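Local coordinates for protein thiamine pyrophosphokinase (Saccharomyces cerevisiae, PDB 1IG0) that transfers pyrophosphate from ATP to thiamine, making thiamine diphosphate, and is the only yeast enzyme able to do so, at residues 249-262 with 275-289. Numbering follows the deposited sequence.
Sequences GNCGLLPIGEATLV and WPTSVVTGRVSSSNR. With VIB (3-(4-amino-2-methyl-pyrimidin-5-ylmethyl)-5-(2-hydroxy-ethyl)-4-methyl-thiazol-3-ium), chain C.
Pro255 and Thr277 sit at the apolar centre, the proline ring crossing the threonine with its CB 4.0 Å from Thr277 CG2, while Val279 and Val284 each bring their CG2 methyl up to the same ring. Beside them the methyls of Thr260 and Thr277 lie side by side and tight, CG2 to CG2 3.4 Å. Both threonines turn OG1 anti to the backbone N (chi1 -174° in each), which aims the methyls at one another and lets Thr277 OG1 donate to Arg283 O; Thr260 OG1 is hydrogen-bonded to Asp302 OD1. Val262 CG2 completes the patch, touching Thr277 CG2 and reaching the edge of the Trp275 ring near its plane. Arg283 NH2 lies over one face of that indole, offset toward the rim, and thiamine CM2 comes 3.7 Å from Trp275 CZ2. Around this patch, the antiparallel strands 260-262 and 275-277 are laced by four backbone bonds, the Thr277 N to Thr260 O one almost straight at 177°. A water bridges Leu253 O, Thr277 OG1 and Ser285 N where the chains part.

Further out, Cys251 and Asn288 exchange backbone bonds, both 2.9 Å from N to O. Asn288 ND2 donates in its amide plane to Ser285 OG (2.8 Å), whose own proton goes to pyrimidine N1A of thiamine at 2.7 Å; Trp270 O is a second acceptor for ND2, and Gln122 O of the second subunit is also hydrogen-bonded to the thiamine. A leucine in place of Asn288 would probably leave Ser285 OG without this donor and freer to turn from N1A. At the polar edge, a water joins Asn250 OD1, Ser287 O and Arg289 NE, and Arg289 also pairs with Glu10.

The contact thus joins two sheets of the beta sandwich: 249-254 beside strand 304-310, 260-262 beside strand 295-300. Helix 196-212 of the second subunit abuts it, its Asp197 accepting from Ser287 N and its Phe196 packing on Leu254.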
loop_
_atom_site.group_PDB
_atom_site.type_symbol
_atom_site.label_atom_id
_atom_site.label_comp_id
_atom_site.label_asym_id
_atom_site.label_seq_id
_atom_site.Cartn_x
_atom_site.Cartn_y
_atom_site.Cartn_z
ATOM N N GLY B 249 1.455 18.209 2.536
ATOM C CA GLY B 249 2.797 17.849 2.950
ATOM C C GLY B 249 3.622 17.444 1.743
ATOM O O GLY B 249 3.724 18.192 0.770
ATOM N N ASN B 250 4.209 16.255 1.798
ATOM C CA ASN B 250 5.019 15.759 0.695
ATOM C C ASN B 250 4.147 15.074 -0.354
ATOM O O ASN B 250 2.924 15.027 -0.226
ATOM C CB ASN B 250 6.064 14.773 1.215
ATOM C CG ASN B 250 7.004 15.401 2.222
ATOM O OD1 ASN B 250 7.638 16.417 1.946
ATOM N ND2 ASN B 250 7.104 14.796 3.399
ATOM N N CYS B 251 4.787 14.544 -1.391
ATOM C CA CYS B 251 4.076 13.854 -2.459
ATOM C C CYS B 251 5.009 12.849 -3.105
ATOM O O CYS B 251 6.224 12.906 -2.909
ATOM C CB CYS B 251 3.581 14.849 -3.514
ATOM S SG CYS B 251 4.876 15.690 -4.462
ATOM N N GLY B 252 4.442 11.931 -3.878
ATOM C CA GLY B 252 5.257 10.930 -4.533
ATOM C C GLY B 252 4.716 10.520 -5.885
ATOM O O GLY B 252 3.503 10.458 -6.090
ATOM N N LEU B 253 5.624 10.259 -6.819
ATOM C CA LEU B 253 5.255 9.825 -8.161
ATOM C C LEU B 253 5.442 8.313 -8.144
ATOM O O LEU B 253 6.569 7.822 -8.124
ATOM C CB LEU B 253 6.165 10.483 -9.203
ATOM C CG LEU B 253 5.894 11.968 -9.493
ATOM C CD1 LEU B 253 6.037 12.800 -8.225
ATOM C CD2 LEU B 253 6.858 12.456 -10.562
ATOM N N LEU B 254 4.333 7.582 -8.166
ATOM C CA LEU B 254 4.373 6.129 -8.062
ATOM C C LEU B 254 3.969 5.335 -9.299
ATOM O O LEU B 254 2.789 5.277 -9.648
ATOM C CB LEU B 254 3.488 5.714 -6.888
ATOM C CG LEU B 254 3.558 6.686 -5.702
ATOM C CD1 LEU B 254 2.476 6.352 -4.686
ATOM C CD2 LEU B 254 4.943 6.627 -5.064
ATOM N N PRO B 255 4.946 4.702 -9.970
ATOM C CA PRO B 255 4.678 3.902 -11.168
ATOM C C PRO B 255 4.273 2.486 -10.759
ATOM O O PRO B 255 4.927 1.508 -11.123
ATOM C CB PRO B 255 6.012 3.940 -11.900
ATOM C CG PRO B 255 6.987 3.865 -10.767
ATOM C CD PRO B 255 6.400 4.860 -9.769
ATOM N N ILE B 256 3.194 2.393 -9.993
ATOM C CA ILE B 256 2.697 1.112 -9.513
ATOM C C ILE B 256 2.100 0.303 -10.660
ATOM O O ILE B 256 1.245 0.791 -11.393
ATOM C CB ILE B 256 1.617 1.320 -8.429
ATOM C CG1 ILE B 256 2.113 2.327 -7.388
ATOM C CG2 ILE B 256 1.282 -0.009 -7.756
ATOM C CD1 ILE B 256 1.065 2.709 -6.352
ATOM N N GLY B 257 2.562 -0.931 -10.824
ATOM C CA GLY B 257 2.030 -1.770 -11.883
ATOM C C GLY B 257 2.788 -1.764 -13.198
ATOM O O GLY B 257 2.804 -2.771 -13.909
ATOM N N GLU B 258 3.408 -0.641 -13.540
ATOM C CA GLU B 258 4.160 -0.571 -14.785
ATOM C C GLU B 258 5.161 0.579 -14.803
ATOM O O GLU B 258 4.840 1.707 -14.431
ATOM C CB GLU B 258 3.191 -0.474 -15.976
ATOM C CG GLU B 258 3.088 0.884 -16.659
ATOM C CD GLU B 258 2.134 0.859 -17.844
ATOM O OE1 GLU B 258 2.112 -0.161 -18.566
ATOM O OE2 GLU B 258 1.414 1.855 -18.063
ATOM N N ALA B 259 6.385 0.274 -15.225
ATOM C CA ALA B 259 7.441 1.272 -15.303
ATOM C C ALA B 259 7.110 2.264 -16.405
ATOM O O ALA B 259 6.343 1.958 -17.317
ATOM C CB ALA B 259 8.771 0.599 -15.596
ATOM N N THR B 260 7.685 3.456 -16.318
ATOM C CA THR B 260 7.446 4.476 -17.324
ATOM C C THR B 260 8.593 5.473 -17.337
ATOM O O THR B 260 9.648 5.233 -16.749
ATOM C CB THR B 260 6.109 5.221 -17.068
ATOM O OG1 THR B 260 5.836 6.110 -18.158
ATOM C CG2 THR B 260 6.174 6.012 -15.766
ATOM N N LEU B 261 8.379 6.593 -18.011
ATOM C CA LEU B 261 9.393 7.626 -18.121
ATOM C C LEU B 261 8.824 8.966 -17.686
ATOM O O LEU B 261 7.762 9.376 -18.153
ATOM C CB LEU B 261 9.876 7.720 -19.573
ATOM C CG LEU B 261 10.916 8.779 -19.947
ATOM C CD1 LEU B 261 12.259 8.448 -19.303
ATOM C CD2 LEU B 261 11.056 8.831 -21.464
ATOM N N VAL B 262 9.516 9.637 -16.773
ATOM C CA VAL B 262 9.071 10.948 -16.332
ATOM C C VAL B 262 9.766 11.920 -17.272
ATOM O O VAL B 262 10.919 12.297 -17.059
ATOM C CB VAL B 262 9.486 11.248 -14.878
ATOM C CG1 VAL B 262 8.992 12.632 -14.478
ATOM C CG2 VAL B 262 8.906 10.196 -13.947
ATOM N N TRP B 275 13.691 11.082 -17.048
ATOM C CA TRP B 275 13.968 10.299 -15.850
ATOM C C TRP B 275 13.164 8.999 -15.787
ATOM O O TRP B 275 11.969 9.015 -15.488
ATOM C CB TRP B 275 13.631 11.169 -14.637
ATOM C CG TRP B 275 14.299 10.805 -13.358
ATOM C CD1 TRP B 275 15.572 11.118 -12.981
ATOM C CD2 TRP B 275 13.709 10.115 -12.250
ATOM N NE1 TRP B 275 15.811 10.676 -11.704
ATOM C CE2 TRP B 275 14.683 10.057 -11.230
ATOM C CE3 TRP B 275 12.450 9.546 -12.019
ATOM C CZ2 TRP B 275 14.439 9.447 -9.995
ATOM C CZ3 TRP B 275 12.206 8.940 -10.787
ATOM C CH2 TRP B 275 13.198 8.898 -9.792
ATOM N N PRO B 276 13.806 7.855 -16.075
ATOM C CA PRO B 276 13.090 6.575 -16.028
ATOM C C PRO B 276 12.648 6.266 -14.598
ATOM O O PRO B 276 13.394 6.510 -13.653
ATOM C CB PRO B 276 14.135 5.576 -16.525
ATOM C CG PRO B 276 15.004 6.401 -17.420
ATOM C CD PRO B 276 15.159 7.675 -16.627
ATOM N N THR B 277 11.441 5.733 -14.435
ATOM C CA THR B 277 10.945 5.406 -13.102
ATOM C C THR B 277 10.317 4.015 -13.071
ATOM O O THR B 277 9.545 3.649 -13.960
ATOM C CB THR B 277 9.914 6.454 -12.614
ATOM O OG1 THR B 277 9.551 6.176 -11.254
ATOM C CG2 THR B 277 8.669 6.440 -13.496
ATOM N N SER B 278 10.659 3.243 -12.043
ATOM C CA SER B 278 10.143 1.887 -11.896
ATOM C C SER B 278 10.262 1.362 -10.470
ATOM O O SER B 278 11.271 1.581 -9.800
ATOM C CB SER B 278 10.893 0.941 -12.835
ATOM O OG SER B 278 10.662 -0.412 -12.478
ATOM N N VAL B 279 9.229 0.663 -10.016
ATOM C CA VAL B 279 9.226 0.086 -8.678
ATOM C C VAL B 279 10.258 -1.036 -8.601
ATOM O O VAL B 279 10.837 -1.290 -7.545
ATOM C CB VAL B 279 7.831 -0.488 -8.319
ATOM C CG1 VAL B 279 7.906 -1.305 -7.029
ATOM C CG2 VAL B 279 6.832 0.645 -8.166
ATOM N N VAL B 280 10.492 -1.695 -9.731
ATOM C CA VAL B 280 11.439 -2.803 -9.793
ATOM C C VAL B 280 12.897 -2.354 -9.714
ATOM O O VAL B 280 13.725 -3.031 -9.102
ATOM C CB VAL B 280 11.241 -3.630 -11.084
ATOM C CG1 VAL B 280 12.207 -4.808 -11.103
ATOM C CG2 VAL B 280 9.793 -4.117 -11.171
ATOM N N THR B 281 13.215 -1.217 -10.327
ATOM C CA THR B 281 14.585 -0.711 -10.303
ATOM C C THR B 281 14.827 0.130 -9.054
ATOM O O THR B 281 15.968 0.452 -8.720
ATOM C CB THR B 281 14.896 0.161 -11.537
ATOM O OG1 THR B 281 14.071 1.331 -11.515
ATOM C CG2 THR B 281 14.640 -0.616 -12.822
ATOM N N GLY B 282 13.745 0.487 -8.369
ATOM C CA GLY B 282 13.866 1.283 -7.163
ATOM C C GLY B 282 13.898 2.770 -7.453
ATOM O O GLY B 282 13.981 3.588 -6.535
ATOM N N ARG B 283 13.843 3.125 -8.733
ATOM C CA ARG B 283 13.857 4.527 -9.129
ATOM C C ARG B 283 12.456 5.109 -9.027
ATOM O O ARG B 283 11.715 5.162 -10.009
ATOM C CB ARG B 283 14.388 4.677 -10.556
ATOM C CG ARG B 283 15.897 4.494 -10.677
ATOM C CD ARG B 283 16.340 4.509 -12.134
ATOM N NE ARG B 283 15.876 5.702 -12.839
ATOM C CZ ARG B 283 16.489 6.881 -12.811
ATOM N NH1 ARG B 283 17.609 7.035 -12.117
ATOM N NH2 ARG B 283 15.972 7.911 -13.465
ATOM N N VAL B 284 12.105 5.546 -7.823
ATOM C CA VAL B 284 10.797 6.127 -7.549
ATOM C C VAL B 284 10.959 7.404 -6.737
ATOM O O VAL B 284 11.645 7.414 -5.714
ATOM C CB VAL B 284 9.911 5.147 -6.746
ATOM C CG1 VAL B 284 8.595 5.810 -6.376
ATOM C CG2 VAL B 284 9.657 3.891 -7.561
ATOM N N SER B 285 10.327 8.478 -7.196
ATOM C CA SER B 285 10.404 9.753 -6.501
ATOM C C SER B 285 9.497 9.745 -5.276
ATOM O O SER B 285 8.291 9.969 -5.379
ATOM C CB SER B 285 10.000 10.894 -7.437
ATOM O OG SER B 285 10.125 12.148 -6.785
ATOM N N SER B 286 10.081 9.469 -4.115
ATOM C CA SER B 286 9.324 9.444 -2.872
ATOM C C SER B 286 9.812 10.585 -1.999
ATOM O O SER B 286 10.940 11.046 -2.151
ATOM C CB SER B 286 9.510 8.107 -2.148
ATOM O OG SER B 286 10.868 7.877 -1.814
ATOM N N SER B 287 8.963 11.038 -1.087
ATOM C CA SER B 287 9.316 12.141 -0.202
ATOM C C SER B 287 9.646 13.416 -0.973
ATOM O O SER B 287 10.518 14.190 -0.572
ATOM C CB SER B 287 10.502 11.762 0.689
ATOM O OG SER B 287 10.129 10.779 1.639
ATOM N N ASN B 288 8.962 13.629 -2.091
ATOM C CA ASN B 288 9.179 14.839 -2.870
ATOM C C ASN B 288 8.184 15.830 -2.271
ATOM O O ASN B 288 7.489 15.503 -1.308
ATOM C CB ASN B 288 8.857 14.603 -4.347
ATOM C CG ASN B 288 9.660 15.506 -5.274
ATOM O OD1 ASN B 288 9.902 16.677 -4.974
ATOM N ND2 ASN B 288 10.062 14.965 -6.417
ATOM N N ARG B 289 8.110 17.033 -2.824
ATOM C CA ARG B 289 7.174 18.024 -2.311
ATOM C C ARG B 289 7.001 19.148 -3.322
ATOM O O ARG B 289 7.887 19.407 -4.134
ATOM C CB ARG B 289 7.679 18.598 -0.979
ATOM C CG ARG B 289 8.767 19.650 -1.130
ATOM C CD ARG B 289 9.328 20.090 0.207
ATOM N NE ARG B 289 10.161 19.056 0.807
ATOM C CZ ARG B 289 11.395 19.257 1.251
ATOM N NH1 ARG B 289 11.948 20.460 1.164
ATOM N NH2 ARG B 289 12.074 18.254 1.788
HETATM C CM2 VIB C . 13.780 12.491 -7.949
HETATM N N4A VIB C . 16.141 13.309 -3.670
HETATM C CM4 VIB C . 13.666 13.734 0.769
HETATM O O1 VIB C . 13.142 9.264 2.212
HETATM C C7 VIB C . 13.322 10.488 2.933
HETATM C C6 VIB C . 14.547 11.251 2.364
HETATM C C2 VIB C . 14.402 11.059 -1.531
HETATM S S1 VIB C . 14.840 9.922 -0.218
HETATM C C5 VIB C . 14.445 11.328 0.843
HETATM C C4 VIB C . 14.053 12.413 0.122
HETATM N N3 VIB C . 14.055 12.208 -1.150
HETATM C C7A VIB C . 13.667 13.241 -2.151
HETATM C C4A VIB C . 14.930 13.090 -4.357
HETATM N N3A VIB C . 14.951 12.909 -5.757
HETATM C C2A VIB C . 13.756 12.687 -6.459
HETATM N N1A VIB C . 12.537 12.651 -5.759
HETATM C C6A VIB C . 12.511 12.832 -4.362
HETATM C C5A VIB C . 13.704 13.054 -3.653
HETATM O O HOH W 1 10.093 16.199 1.139
HETATM O O HOH W 2 8.844 8.320 -9.609
HETATM O O HOH W 3 7.111 0.295 -11.996
#